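PDB 3DMO: cytidine deaminase from Burkholderia pseudomallei, which catalyses the zinc-dependent hydrolytic deamination of cytidine and 2'-deoxycytidine to uridine and 2'-deoxyuridine, and so probably salvages pyrimidines for UMP synthesis. Local coordinates for the interface of chains A and B. Residues are numbered along the deposited sequence; one frame, centred on the assembly and turned at random. Chains: chain A/B, Cytidine deaminase.

The interface of chains A and B. Residues chain A 26, 29, 51-53; chain B 68, 71, 77, 105-106.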
loop_
_atom_site.group_PDB
_atom_site.type_symbol
_atom_site.label_atom_id
_atom_site.label_comp_id
_atom_site.label_asym_id
_atom_site.label_seq_id
_atom_site.Cartn_x
_atom_site.Cartn_y
_atom_site.Cartn_z
ATOM N N TYR A 26 17.459 2.140 -1.063
ATOM C CA TYR A 26 17.503 0.756 -1.504
ATOM C C TYR A 26 16.502 0.642 -2.645
ATOM O O TYR A 26 15.302 0.449 -2.419
ATOM C CB TYR A 26 17.176 -0.204 -0.349
ATOM C CG TYR A 26 17.111 -1.666 -0.745
ATOM C CD1 TYR A 26 18.261 -2.371 -1.109
ATOM C CD2 TYR A 26 15.888 -2.344 -0.749
ATOM C CE1 TYR A 26 18.186 -3.726 -1.477
ATOM C CE2 TYR A 26 15.804 -3.686 -1.106
ATOM C CZ TYR A 26 16.948 -4.367 -1.472
ATOM O OH TYR A 26 16.840 -5.695 -1.822
ATOM N N TYR A 29 15.339 -2.275 -7.933
ATOM C CA TYR A 29 14.333 -2.635 -8.935
ATOM C C TYR A 29 14.076 -1.507 -9.927
ATOM O O TYR A 29 14.134 -1.729 -11.136
ATOM C CB TYR A 29 13.035 -3.134 -8.274
ATOM C CG TYR A 29 13.308 -4.272 -7.316
ATOM C CD1 TYR A 29 13.431 -4.036 -5.952
ATOM C CD2 TYR A 29 13.515 -5.573 -7.784
ATOM C CE1 TYR A 29 13.717 -5.062 -5.067
ATOM C CE2 TYR A 29 13.808 -6.611 -6.908
ATOM C CZ TYR A 29 13.916 -6.346 -5.551
ATOM O OH TYR A 29 14.207 -7.359 -4.668
ATOM N N VAL A 51 12.617 2.559 -0.228
ATOM C CA VAL A 51 13.050 1.215 0.156
ATOM C C VAL A 51 12.171 0.259 -0.606
ATOM O O VAL A 51 10.972 0.143 -0.320
ATOM C CB VAL A 51 12.928 0.956 1.682
ATOM C CG1 VAL A 51 13.406 -0.457 2.028
ATOM C CG2 VAL A 51 13.719 2.012 2.469
ATOM N N GLU A 52 12.768 -0.409 -1.585
ATOM C CA GLU A 52 12.016 -1.246 -2.505
ATOM C C GLU A 52 11.913 -2.703 -2.046
ATOM O O GLU A 52 12.586 -3.129 -1.102
ATOM C CB GLU A 52 12.579 -1.125 -3.929
ATOM C CG GLU A 52 12.464 0.300 -4.449
ATOM C CD GLU A 52 12.772 0.475 -5.926
ATOM O OE1 GLU A 52 12.318 1.495 -6.488
ATOM O OE2 GLU A 52 13.477 -0.370 -6.518
ATOM N N ASN A 53 11.025 -3.446 -2.710
ATOM C CA ASN A 53 10.792 -4.857 -2.425
ATOM C C ASN A 53 10.511 -5.562 -3.743
ATOM O O ASN A 53 10.007 -4.933 -4.673
ATOM C CB ASN A 53 9.595 -5.005 -1.483
ATOM C CG ASN A 53 9.489 -6.388 -0.890
ATOM O OD1 ASN A 53 8.906 -7.293 -1.501
ATOM N ND2 ASN A 53 10.032 -6.567 0.311
ATOM N N PHE B 68 12.558 0.342 7.742
ATOM C CA PHE B 68 12.745 1.507 6.865
ATOM C C PHE B 68 13.683 2.541 7.486
ATOM O O PHE B 68 14.506 3.132 6.786
ATOM C CB PHE B 68 11.412 2.169 6.499
ATOM C CG PHE B 68 10.470 1.282 5.728
ATOM C CD1 PHE B 68 9.097 1.526 5.774
ATOM C CD2 PHE B 68 10.940 0.216 4.948
ATOM C CE1 PHE B 68 8.205 0.728 5.058
ATOM C CE2 PHE B 68 10.054 -0.599 4.229
ATOM C CZ PHE B 68 8.677 -0.342 4.285
ATOM N N LEU B 71 17.302 1.241 7.205
ATOM C CA LEU B 71 17.765 1.439 5.825
ATOM C C LEU B 71 18.134 2.897 5.579
ATOM O O LEU B 71 19.200 3.190 5.013
ATOM C CB LEU B 71 16.697 0.975 4.815
ATOM C CG LEU B 71 16.743 -0.475 4.323
ATOM C CD1 LEU B 71 17.796 -0.641 3.227
ATOM C CD2 LEU B 71 16.954 -1.513 5.453
ATOM N N PRO B 77 20.317 -4.628 3.519
ATOM C CA PRO B 77 19.698 -5.930 3.800
ATOM C C PRO B 77 20.702 -6.983 4.278
ATOM O O PRO B 77 21.834 -7.047 3.780
ATOM C CB PRO B 77 19.101 -6.326 2.448
ATOM C CG PRO B 77 18.810 -5.029 1.790
ATOM C CD PRO B 77 19.955 -4.140 2.170
ATOM N N GLU B 105 12.931 -9.825 2.800
ATOM C CA GLU B 105 13.859 -9.152 1.897
ATOM C C GLU B 105 14.941 -8.352 2.625
ATOM O O GLU B 105 16.126 -8.456 2.284
ATOM C CB GLU B 105 13.119 -8.264 0.902
ATOM C CG GLU B 105 14.056 -7.446 0.037
ATOM C CD GLU B 105 13.615 -7.344 -1.403
ATOM O OE1 GLU B 105 12.514 -7.831 -1.746
ATOM O OE2 GLU B 105 14.377 -6.759 -2.195
ATOM N N LEU B 106 14.547 -7.561 3.619
ATOM C CA LEU B 106 15.525 -6.726 4.325
ATOM C C LEU B 106 16.278 -7.468 5.427
ATOM O O LEU B 106 17.438 -7.161 5.700
ATOM C CB LEU B 106 14.884 -5.445 4.871
ATOM C CG LEU B 106 14.108 -4.562 3.880
ATOM C CD1 LEU B 106 13.613 -3.302 4.571
ATOM C CD2 LEU B 106 14.916 -4.213 2.629
#
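The ring of A:Tyr26 carries B:Pro77 on one face. B:Pro77 CG sits toward the rim, 3.9 Å from the ring centroid of A:Tyr26, in a CH-pi contact. The edge of this ring meets two oxygens in its plane, the backbone O of A:Glu52 and carboxylate OE2 of B:Glu105. A second ring, A:Tyr29, has the backbone O of A:Asn53 above one face, near the rim. Its edge faces CB of A:Glu52 and the same OE2 of B:Glu105. The carboxylate plane is steeply turned to both rings, 84° from A:Tyr26 and almost as steeply from A:Tyr29.

Two phenols thus grip one carboxylate oxygen. A:Tyr26 OH donates to the anti lone pair of B:Glu105 OE2 at 2.7 Å. A:Tyr29 OH comes tip to tip and donates to B:Glu105 OE2 on the syn side at 2.6 Å, 22° out of the carboxylate plane. These bonds would tend to keep the acid ionised. B:Glu105 has CG anti to its backbone N (chi1 174°), and its chain bends at chi2 to reach the pair. From the second shell, A:Glu52 OE2 accepts a hydrogen bond from the backbone N of A:Tyr29 at 3.0 Å, which helps to hold the tyrosine's backbone in place.

Beside this polar cluster lies an apolar patch. A:Val51 CG1 packs on B:Leu106 CD1 at 3.8 Å and also touches B:Phe68 CD2. Its other branch, CG2, meets B:Leu71 CB at 3.9 Å. B:Leu71 CD1 reaches A:Tyr26 CB at 3.7 Å.

The whole contact is part of a two-fold interface between identical subunits of the assembled tetramer. Helices 62-72 and 97-107 and loop residue B:Pro77 meet loop residues A:Tyr26 and A:Tyr29 and the predicted substrate-binding residues A:Val51 to A:Asn53, so subunit association may steady the substrate pocket.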